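PDB 5ZF1: 5,10-methylenetetrahydrofolate dehydrogenase, which probably catalyses the NADP+-dependent oxidation of 5,10-methylenetetrahydrofolate to the methenyl form, a step of one-carbon metabolism. Local coordinates for residues A23-S27 against L28-A32; E81-N84 against L85-D88; I196-R199 against Y200-K203; Y260-V263 against S264-A267. All blocks are in the same frame, centred on the assembly; numbering follows the deposited sequence. Where two conformers were deposited one is given.

The four contacts are all local, each formed by residues close in sequence, along a helix or round the turn that follows a helix or strand, and they divide between the two domains. Contacts 1 and 2 belong to the catalytic domain; they end helices 7-26 and 75-87, with centres about 24 Å apart and no touch between them. Contacts 3 and 4 belong to the NAD(P)-binding domain, their centres about 22 Å apart. Contact 3 stands out, because it holds a sulfate and meets the second subunit of the dimer. From its centre those of contacts 1 and 2 are about 47 and 41 Å away, so any link between them and the probable cofactor phosphate site could only be indirect.

Contact 1 (A23-S27 against L28-A32); sequences AQWVS and LGNRA
Trp25 and Asn30 make a stacked pair in which the amide lies almost flat on the indole, their planes only 10° apart. Asn30 CB stands over the six-membered ring, a CH-pi contact of 3.5 Å from CB to the ring centroid, while the amide nitrogen sits nearer the pyrrole rim. Asn30 ND2 lies 3.2 Å from Trp25 NE1, but both are donors and no bond forms. With CG anti to the backbone N (chi1 173°), the indole lies beneath the returning chain.

Hydrogen bonds gather on two carbonyls. Trp25 O receives Asn30 ND2 at 2.8 Å, nearly straight, and Leu28 N from the opposite face of its plane. Val26 O takes Gly29 N at 3.0 Å and Asn30 N at 3.1 Å, both from one face. These bonds terminate helix 7-26: Gly29, with positive phi, is the first residue to leave helical geometry, and the Asn30 amide supplies a donor to a carbonyl of the last turn. The chain then heads for strand 34-40 of the catalytic domain.

Apolar contact is lighter, with Val26 CG2 approaching Ala32 CB at 4.2 Å. Separately, the Leu28 CD2 methyl lies against the amide end of Gln24. Beyond the turn, Trp25 meets Phe290 edge-to-face and rests on Ala293 and Ala297 of helix 277-298.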
loop_
_atom_site.group_PDB
_atom_site.type_symbol
_atom_site.label_atom_id
_atom_site.label_comp_id
_atom_site.label_asym_id
_atom_site.label_seq_id
_atom_site.Cartn_x
_atom_site.Cartn_y
_atom_site.Cartn_z
ATOM N N ALA B 23 -9.511 21.561 -23.247
ATOM C CA ALA B 23 -10.361 22.386 -24.104
ATOM C C ALA B 23 -11.513 21.576 -24.685
ATOM O O ALA B 23 -12.657 22.041 -24.708
ATOM C CB ALA B 23 -9.530 23.025 -25.216
ATOM N N GLN B 24 -11.235 20.348 -25.134
ATOM C CA GLN B 24 -12.288 19.482 -25.661
ATOM C C GLN B 24 -13.365 19.206 -24.613
ATOM O O GLN B 24 -14.565 19.257 -24.909
ATOM C CB GLN B 24 -11.673 18.176 -26.164
ATOM C CG GLN B 24 -12.630 17.289 -26.935
ATOM C CD GLN B 24 -13.561 18.075 -27.840
ATOM O OE1 GLN B 24 -13.116 18.870 -28.670
ATOM N NE2 GLN B 24 -14.863 17.867 -27.674
ATOM N N TRP B 25 -12.953 18.902 -23.376
ATOM C CA TRP B 25 -13.909 18.608 -22.312
ATOM C C TRP B 25 -14.683 19.858 -21.900
ATOM O O TRP B 25 -15.883 19.789 -21.597
ATOM C CB TRP B 25 -13.165 17.999 -21.113
ATOM C CG TRP B 25 -13.974 17.792 -19.869
ATOM C CD1 TRP B 25 -14.800 16.744 -19.593
ATOM C CD2 TRP B 25 -13.981 18.624 -18.701
ATOM N NE1 TRP B 25 -15.352 16.889 -18.348
ATOM C CE2 TRP B 25 -14.859 18.030 -17.773
ATOM C CE3 TRP B 25 -13.332 19.815 -18.351
ATOM C CZ2 TRP B 25 -15.105 18.582 -16.514
ATOM C CZ3 TRP B 25 -13.582 20.365 -17.100
ATOM C CH2 TRP B 25 -14.472 19.753 -16.204
ATOM N N VAL B 26 -14.015 21.013 -21.879
ATOM C CA VAL B 26 -14.727 22.257 -21.585
ATOM C C VAL B 26 -15.789 22.514 -22.651
ATOM O O VAL B 26 -16.902 22.967 -22.347
ATOM C CB VAL B 26 -13.733 23.430 -21.466
ATOM C CG1 VAL B 26 -14.457 24.764 -21.504
ATOM C CG2 VAL B 26 -12.934 23.322 -20.171
ATOM N N SER B 27 -15.478 22.176 -23.905
ATOM C CA SER B 27 -16.383 22.416 -25.030
ATOM C C SER B 27 -17.633 21.545 -24.988
ATOM O O SER B 27 -18.585 21.820 -25.726
ATOM C CB SER B 27 -15.650 22.189 -26.353
ATOM O OG SER B 27 -14.639 23.163 -26.538
ATOM N N LEU B 28 -17.652 20.494 -24.172
ATOM C CA LEU B 28 -18.855 19.698 -23.973
ATOM C C LEU B 28 -19.833 20.348 -23.005
ATOM O O LEU B 28 -20.888 19.765 -22.728
ATOM C CB LEU B 28 -18.492 18.293 -23.463
ATOM C CG LEU B 28 -17.449 17.478 -24.227
ATOM C CD1 LEU B 28 -17.210 16.132 -23.527
ATOM C CD2 LEU B 28 -17.868 17.271 -25.679
ATOM N N GLY B 29 -19.503 21.521 -22.468
ATOM C CA GLY B 29 -20.370 22.181 -21.513
ATOM C C GLY B 29 -19.877 22.146 -20.080
ATOM O O GLY B 29 -20.677 22.116 -19.143
ATOM N N ASN B 30 -18.563 22.161 -19.884
ATOM C CA ASN B 30 -17.982 22.078 -18.555
ATOM C C ASN B 30 -17.158 23.324 -18.258
ATOM O O ASN B 30 -16.585 23.937 -19.161
ATOM C CB ASN B 30 -17.100 20.823 -18.413
ATOM C CG ASN B 30 -17.883 19.534 -18.602
ATOM O OD1 ASN B 30 -18.737 19.194 -17.787
ATOM N ND2 ASN B 30 -17.570 18.799 -19.658
ATOM N N ARG B 31 -17.116 23.694 -16.980
ATOM C CA ARG B 31 -16.224 24.752 -16.533
ATOM C C ARG B 31 -14.798 24.231 -16.493
ATOM O O ARG B 31 -14.562 23.060 -16.181
ATOM C CB ARG B 31 -16.618 25.243 -15.139
ATOM C CG ARG B 31 -17.996 25.875 -15.066
ATOM C CD ARG B 31 -17.890 27.334 -15.427
ATOM N NE ARG B 31 -19.167 28.040 -15.337
ATOM C CZ ARG B 31 -19.301 29.332 -15.620
ATOM N NH1 ARG B 31 -18.244 30.028 -16.003
ATOM N NH2 ARG B 31 -20.480 29.926 -15.530
ATOM N N ALA B 32 -13.848 25.105 -16.792
ATOM C CA ALA B 32 -12.449 24.709 -16.742
ATOM C C ALA B 32 -12.081 24.276 -15.322
ATOM O O ALA B 32 -12.584 24.844 -14.350
ATOM C CB ALA B 32 -11.543 25.858 -17.189
#

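Contact 2 (E81-N84 against L85-D88); sequences EIQN and LNED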
loop_
_atom_site.group_PDB
_atom_site.type_symbol
_atom_site.label_atom_id
_atom_site.label_comp_id
_atom_site.label_asym_id
_atom_site.label_seq_id
_atom_site.Cartn_x
_atom_site.Cartn_y
_atom_site.Cartn_z
ATOM N N GLU B 81 -10.238 26.501 6.804
ATOM C CA GLU B 81 -10.187 26.982 5.429
ATOM C C GLU B 81 -10.293 25.833 4.436
ATOM O O GLU B 81 -10.904 25.979 3.370
ATOM C CB GLU B 81 -8.904 27.778 5.195
ATOM C CG GLU B 81 -8.677 28.196 3.741
ATOM C CD GLU B 81 -9.524 29.391 3.316
ATOM O OE1 GLU B 81 -10.757 29.366 3.519
ATOM O OE2 GLU B 81 -8.951 30.360 2.776
ATOM N N ILE B 82 -9.708 24.679 4.764
ATOM C CA ILE B 82 -9.825 23.523 3.880
ATOM C C ILE B 82 -11.275 23.071 3.790
ATOM O O ILE B 82 -11.789 22.798 2.698
ATOM C CB ILE B 82 -8.894 22.394 4.357
ATOM C CG1 ILE B 82 -7.451 22.733 3.985
ATOM C CG2 ILE B 82 -9.314 21.052 3.767
ATOM C CD1 ILE B 82 -6.415 22.078 4.885
ATOM N N GLN B 83 -11.969 23.008 4.932
ATOM C CA GLN B 83 -13.357 22.557 4.909
ATOM C C GLN B 83 -14.243 23.515 4.127
ATOM O O GLN B 83 -15.195 23.078 3.471
ATOM C CB GLN B 83 -13.888 22.369 6.336
ATOM C CG GLN B 83 -15.265 21.690 6.411
ATOM C CD GLN B 83 -15.291 20.276 5.811
ATOM O OE1 GLN B 83 -14.253 19.646 5.610
ATOM N NE2 GLN B 83 -16.490 19.776 5.536
ATOM N N ASN B 84 -13.941 24.816 4.165
ATOM C CA ASN B 84 -14.658 25.769 3.318
ATOM C C ASN B 84 -14.417 25.488 1.838
ATOM O O ASN B 84 -15.351 25.533 1.027
ATOM C CB ASN B 84 -14.234 27.196 3.659
ATOM C CG ASN B 84 -14.872 27.701 4.941
ATOM O OD1 ASN B 84 -15.272 26.915 5.802
ATOM N ND2 ASN B 84 -14.967 29.020 5.074
ATOM N N LEU B 85 -13.163 25.225 1.463
ATOM C CA LEU B 85 -12.866 24.873 0.076
ATOM C C LEU B 85 -13.514 23.550 -0.303
ATOM O O LEU B 85 -13.949 23.374 -1.451
ATOM C CB LEU B 85 -11.353 24.816 -0.129
ATOM C CG LEU B 85 -10.611 26.145 0.020
ATOM C CD1 LEU B 85 -9.111 25.929 0.112
ATOM C CD2 LEU B 85 -10.941 27.067 -1.154
ATOM N N ASN B 86 -13.614 22.621 0.661
ATOM C CA ASN B 86 -14.313 21.363 0.427
ATOM C C ASN B 86 -15.759 21.603 0.008
ATOM O O ASN B 86 -16.274 20.921 -0.878
ATOM C CB ASN B 86 -14.276 20.491 1.685
ATOM C CG ASN B 86 -12.921 19.827 1.921
ATOM O OD1 ASN B 86 -12.068 19.758 1.029
ATOM N ND2 ASN B 86 -12.725 19.324 3.141
ATOM N N GLU B 87 -16.430 22.571 0.632
ATOM C CA GLU B 87 -17.845 22.804 0.371
ATOM C C GLU B 87 -18.104 23.787 -0.767
ATOM O O GLU B 87 -19.267 24.017 -1.111
ATOM C CB GLU B 87 -18.540 23.291 1.645
ATOM C CG GLU B 87 -18.363 22.351 2.821
ATOM C CD GLU B 87 -18.771 22.974 4.143
ATOM O OE1 GLU B 87 -19.094 24.179 4.165
ATOM O OE2 GLU B 87 -18.769 22.253 5.163
ATOM N N ASP B 88 -17.059 24.347 -1.369
ATOM C CA ASP B 88 -17.193 25.330 -2.441
ATOM C C ASP B 88 -17.212 24.613 -3.790
ATOM O O ASP B 88 -16.168 24.169 -4.276
ATOM C CB ASP B 88 -16.046 26.333 -2.356
ATOM C CG ASP B 88 -16.197 27.486 -3.330
ATOM O OD1 ASP B 88 -16.986 27.368 -4.293
ATOM O OD2 ASP B 88 -15.522 28.511 -3.125
#
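Asn86 reaches back to Gln83, its ND2 donating to Gln83 OE1 at 2.9 Å. The two amides stand nearly perpendicular, 85° apart: the acceptor lies close to the Asn86 plane, whereas the donor comes from above the Gln83 carbonyl plane. Gln83 can offer OE1 there because its chain, leaving with CG anti to the backbone N, bends at chi2 (61°) and lies along the helix surface. Its other end, NE2, turns to Glu87 OE2 in a weak bond of 3.4 Å, so the one amide serves residues three and four positions ahead.

The Asn86 amide is occupied at both ends. ND2 also donates to Ala112 O, and OD1 accepts from Ala114 N, which ties this helix to the end of helix 106-112 and the loop after it.

Along the backbone, Leu85 N binds Glu81 O at 3.1 Å and Asn86 N binds Ile82 O at 2.7 Å. Glu87 N donates to Gln83 O at 3.1 Å, with a weaker bond to Asn84 O. Lys117 NZ takes the carbonyls of Leu85 and Asn86, a positive charge that would probably suit the negative end of the helix dipole. Asp88 OD1 is bonded to Ser90 OG.

Ile82 and Leu85 are buried against strands 34-40 and 93-96, which gives helix 75-87 an amphipathic character. In chain order it joins strands 63-69 and 93-96, and is thus the helix of a beta-alpha-beta crossover in the catalytic domain's parallel sheet.

Contact 3 (I196-R199 against Y200-K203); sequences ICHR and YTPK. With SO4 (sulfate ion), chain E.
Tyr200 lies alongside Arg199 with its ring face against the arginine chain, CG of Arg199 resting over the ring centre in a CH-pi contact of 3.7 Å from CG to the centroid. The guanidinium beyond it grips the sulfate edge-on. Arg199 NE donates to sulfate O4 at 2.9 Å and NH2 to O3 at 3.0 Å, while the backbone N of Arg199 gives O4 a second donor. CG sits between the backbone N and the carbonyl carbon (chi1 64°), and a bend at chi3 (57°) turns NE back to the oxygen that the backbone N holds. A water joins Arg199 NH1 to Tyr200 OH.

Behind this shell is a type I turn from His198 to Thr201. Thr201 N closes it on His198 O at 3.0 Å, and Thr201 OG1 accepts His198 N at 3.0 Å, lying over the imidazole face. Tyr200 N binds His198 ND1 at 3.1 Å, close to the ring plane. His198 NE2 is hydrogen-bonded to Ala192 O, and Thr201 OG1 to Thr193 OG1, both of the second subunit.

Arg166 N and Thr220 OG1 also bind the sulfate. An anion held at the end of strand 193-197, the second strand of the Rossmann core along the chain, probably marks where the 2'-phosphate of NADP+ would sit. With ND1 accepting and NE2 facing a carbonyl, His198 is consistent with a neutral ring protonated on NE2, so positive charge here more probably comes from arginines, Arg199 and its neighbour Arg166.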
loop_
_atom_site.group_PDB
_atom_site.type_symbol
_atom_site.label_atom_id
_atom_site.label_comp_id
_atom_site.label_asym_id
_atom_site.label_seq_id
_atom_site.Cartn_x
_atom_site.Cartn_y
_atom_site.Cartn_z
ATOM N N ILE B 196 11.909 -3.342 -2.640
ATOM C CA ILE B 196 11.914 -2.090 -1.901
ATOM C C ILE B 196 13.155 -2.116 -1.022
ATOM O O ILE B 196 13.246 -2.941 -0.111
ATOM C CB ILE B 196 10.656 -1.943 -1.038
ATOM C CG1 ILE B 196 9.401 -1.928 -1.932
ATOM C CG2 ILE B 196 10.726 -0.668 -0.232
ATOM C CD1 ILE B 196 8.148 -2.313 -1.172
ATOM N N CYS B 197 14.110 -1.252 -1.333
ATOM C CA CYS B 197 15.279 -1.029 -0.496
ATOM C C CYS B 197 15.095 0.286 0.240
ATOM O O CYS B 197 14.329 1.153 -0.182
ATOM C CB CYS B 197 16.559 -0.990 -1.335
ATOM S SG CYS B 197 16.973 -2.554 -2.148
ATOM N N HIS B 198 15.802 0.430 1.358
ATOM C CA HIS B 198 15.561 1.598 2.203
ATOM C C HIS B 198 16.772 1.830 3.097
ATOM O O HIS B 198 17.828 1.215 2.921
ATOM C CB HIS B 198 14.289 1.437 3.042
ATOM C CG HIS B 198 14.220 0.150 3.807
ATOM N ND1 HIS B 198 15.040 -0.133 4.886
ATOM C CD2 HIS B 198 13.417 -0.931 3.651
ATOM C CE1 HIS B 198 14.742 -1.335 5.355
ATOM N NE2 HIS B 198 13.771 -1.845 4.613
ATOM N N ARG B 199 16.596 2.723 4.074
ATOM C CA ARG B 199 17.708 3.211 4.882
ATOM C C ARG B 199 18.422 2.093 5.621
ATOM O O ARG B 199 19.612 2.228 5.915
ATOM C CB ARG B 199 17.214 4.263 5.879
ATOM C CG ARG B 199 16.236 3.735 6.913
ATOM C CD ARG B 199 15.577 4.864 7.702
ATOM N NE ARG B 199 14.889 5.807 6.823
ATOM C CZ ARG B 199 14.307 6.936 7.228
ATOM N NH1 ARG B 199 14.318 7.271 8.518
ATOM N NH2 ARG B 199 13.707 7.735 6.345
ATOM N N TYR B 200 17.747 0.980 5.904
ATOM C CA TYR B 200 18.376 -0.097 6.660
ATOM C C TYR B 200 18.799 -1.289 5.797
ATOM O O TYR B 200 19.275 -2.287 6.335
ATOM C CB TYR B 200 17.442 -0.560 7.782
ATOM C CG TYR B 200 17.110 0.521 8.800
ATOM C CD1 TYR B 200 18.117 1.241 9.441
ATOM C CD2 TYR B 200 15.781 0.791 9.144
ATOM C CE1 TYR B 200 17.803 2.208 10.372
ATOM C CE2 TYR B 200 15.455 1.777 10.096
ATOM C CZ TYR B 200 16.479 2.476 10.692
ATOM O OH TYR B 200 16.198 3.447 11.646
ATOM N N THR B 201 18.605 -1.225 4.483
ATOM C CA THR B 201 19.173 -2.241 3.611
ATOM C C THR B 201 20.693 -2.176 3.683
ATOM O O THR B 201 21.271 -1.102 3.449
ATOM C CB THR B 201 18.718 -2.013 2.164
ATOM O OG1 THR B 201 17.292 -2.072 2.116
ATOM C CG2 THR B 201 19.308 -3.076 1.234
ATOM N N PRO B 202 21.367 -3.287 3.974
ATOM C CA PRO B 202 22.838 -3.282 3.995
ATOM C C PRO B 202 23.414 -2.939 2.628
ATOM O O PRO B 202 22.852 -3.292 1.582
ATOM C CB PRO B 202 23.199 -4.718 4.399
ATOM C CG PRO B 202 21.940 -5.301 5.010
ATOM C CD PRO B 202 20.794 -4.595 4.310
ATOM N N LYS B 203 24.545 -2.230 2.655
ATOM C CA LYS B 203 25.191 -1.744 1.437
ATOM C C LYS B 203 25.449 -2.868 0.437
ATOM O O LYS B 203 25.129 -2.744 -0.749
ATOM C CB LYS B 203 26.508 -1.058 1.796
ATOM C CG LYS B 203 26.335 0.236 2.587
ATOM C CD LYS B 203 27.678 0.696 3.168
ATOM C CE LYS B 203 27.525 1.943 4.029
ATOM N NZ LYS B 203 28.790 2.256 4.764
HETATM S S SO4 E . 14.291 5.623 3.114
HETATM O O1 SO4 E . 12.908 5.807 2.674
HETATM O O2 SO4 E . 15.238 5.225 2.092
HETATM O O3 SO4 E . 14.725 6.905 3.653
HETATM O O4 SO4 E . 14.343 4.628 4.197
HETATM O O HOH W 1 21.637 0.362 5.706
HETATM O O HOH W 2 14.150 5.342 10.882
#

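Contact 4 (Y260-V263 against S264-A267); sequences YEEV and SKIA
Ser264 N closes a helical turn on Tyr260 O at 2.8 Å. Lys265 N and Ile266 N then make i+3 bonds, to Glu262 O and to Val263 O, the latter at 2.9 Å from above the carbonyl plane. Ala267 N makes an i+4 bond to the same Val263 O, at 2.8 Å and almost in line with the carbonyl bond. Val263 O is thus a bifurcated acceptor.

Among the side chains, Ser264 folds back with OG beside its own backbone N (chi1 -60°). The hydroxyl donates to Tyr260 O from the face opposite that used by Ser264 N; at 2.5 Å from OG to O the bond is unusually short, and its exact length is doubtful. The same OG also stands 3.2 Å above the Tyr260 ring plane, over its centre. On the outer side Glu262, bent at chi2, lies next to the extended Lys265 in a salt bridge of 2.7 Å from NZ to OE2, met on the syn side, with a weaker bond to OE1. Val263 CG1 touches Ala267 CB, and both residues pack on Ile237.

Tyr260, Val263 and Ser264 also rest on Ile270. The turn lies in the connection between parallel, adjacent strands 236-239 and 269-270 of the Rossmann-type NAD(P)-binding domain.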
loop_
_atom_site.group_PDB
_atom_site.type_symbol
_atom_site.label_atom_id
_atom_site.label_comp_id
_atom_site.label_asym_id
_atom_site.label_seq_id
_atom_site.Cartn_x
_atom_site.Cartn_y
_atom_site.Cartn_z
ATOM N N TYR B 260 26.704 10.211 -12.593
ATOM C CA TYR B 260 26.140 10.337 -13.935
ATOM C C TYR B 260 27.164 10.001 -15.011
ATOM O O TYR B 260 26.873 9.235 -15.933
ATOM C CB TYR B 260 25.576 11.742 -14.143
ATOM C CG TYR B 260 24.899 11.916 -15.484
ATOM C CD1 TYR B 260 25.584 12.452 -16.565
ATOM C CD2 TYR B 260 23.578 11.529 -15.673
ATOM C CE1 TYR B 260 24.971 12.607 -17.796
ATOM C CE2 TYR B 260 22.957 11.675 -16.897
ATOM C CZ TYR B 260 23.657 12.218 -17.956
ATOM O OH TYR B 260 23.046 12.368 -19.180
ATOM N N GLU B 261 28.377 10.555 -14.905
ATOM C CA GLU B 261 29.348 10.385 -15.981
ATOM C C GLU B 261 29.680 8.916 -16.205
ATOM O O GLU B 261 29.719 8.450 -17.349
ATOM C CB GLU B 261 30.621 11.182 -15.694
ATOM C CG GLU B 261 31.663 11.042 -16.797
ATOM C CD GLU B 261 32.949 11.798 -16.513
ATOM O OE1 GLU B 261 32.914 12.782 -15.743
ATOM O OE2 GLU B 261 33.997 11.409 -17.070
ATOM N N GLU B 262 29.900 8.162 -15.129
ATOM C CA GLU B 262 30.257 6.758 -15.296
ATOM C C GLU B 262 29.030 5.894 -15.564
ATOM O O GLU B 262 29.075 5.002 -16.419
ATOM C CB GLU B 262 31.010 6.251 -14.069
ATOM C CG GLU B 262 32.460 6.727 -13.987
ATOM C CD GLU B 262 33.180 6.680 -15.331
ATOM O OE1 GLU B 262 33.192 5.608 -15.979
ATOM O OE2 GLU B 262 33.734 7.724 -15.743
ATOM N N VAL B 263 27.921 6.156 -14.865
ATOM C CA VAL B 263 26.741 5.314 -15.035
ATOM C C VAL B 263 26.148 5.490 -16.424
ATOM O O VAL B 263 25.618 4.534 -16.999
ATOM C CB VAL B 263 25.718 5.603 -13.921
ATOM C CG1 VAL B 263 24.344 5.008 -14.258
ATOM C CG2 VAL B 263 26.231 5.031 -12.620
ATOM N N SER B 264 26.259 6.697 -16.998
ATOM C CA SER B 264 25.792 6.933 -18.363
ATOM C C SER B 264 26.501 6.041 -19.372
ATOM O O SER B 264 25.938 5.748 -20.431
ATOM C CB SER B 264 25.987 8.399 -18.752
ATOM O OG SER B 264 25.262 9.264 -17.897
ATOM N N LYS B 265 27.732 5.612 -19.072
ATOM C CA LYS B 265 28.459 4.687 -19.934
ATOM C C LYS B 265 27.950 3.255 -19.842
ATOM O O LYS B 265 28.326 2.429 -20.680
ATOM C CB LYS B 265 29.953 4.693 -19.591
ATOM C CG LYS B 265 30.663 6.020 -19.753
ATOM C CD LYS B 265 32.109 5.887 -19.286
ATOM C CE LYS B 265 32.822 7.227 -19.240
ATOM N NZ LYS B 265 34.049 7.156 -18.391
ATOM N N ILE B 266 27.127 2.934 -18.846
ATOM C CA ILE B 266 26.656 1.576 -18.623
ATOM C C ILE B 266 25.159 1.447 -18.869
ATOM O O ILE B 266 24.708 0.477 -19.481
ATOM C CB ILE B 266 27.013 1.102 -17.193
ATOM C CG1 ILE B 266 28.492 1.350 -16.893
ATOM C CG2 ILE B 266 26.659 -0.373 -17.025
ATOM C CD1 ILE B 266 29.423 0.506 -17.731
ATOM N N ALA B 267 24.378 2.406 -18.379
ATOM C CA ALA B 267 22.930 2.309 -18.395
ATOM C C ALA B 267 22.388 2.396 -19.818
ATOM O O ALA B 267 23.019 2.950 -20.720
ATOM C CB ALA B 267 22.311 3.420 -17.547
#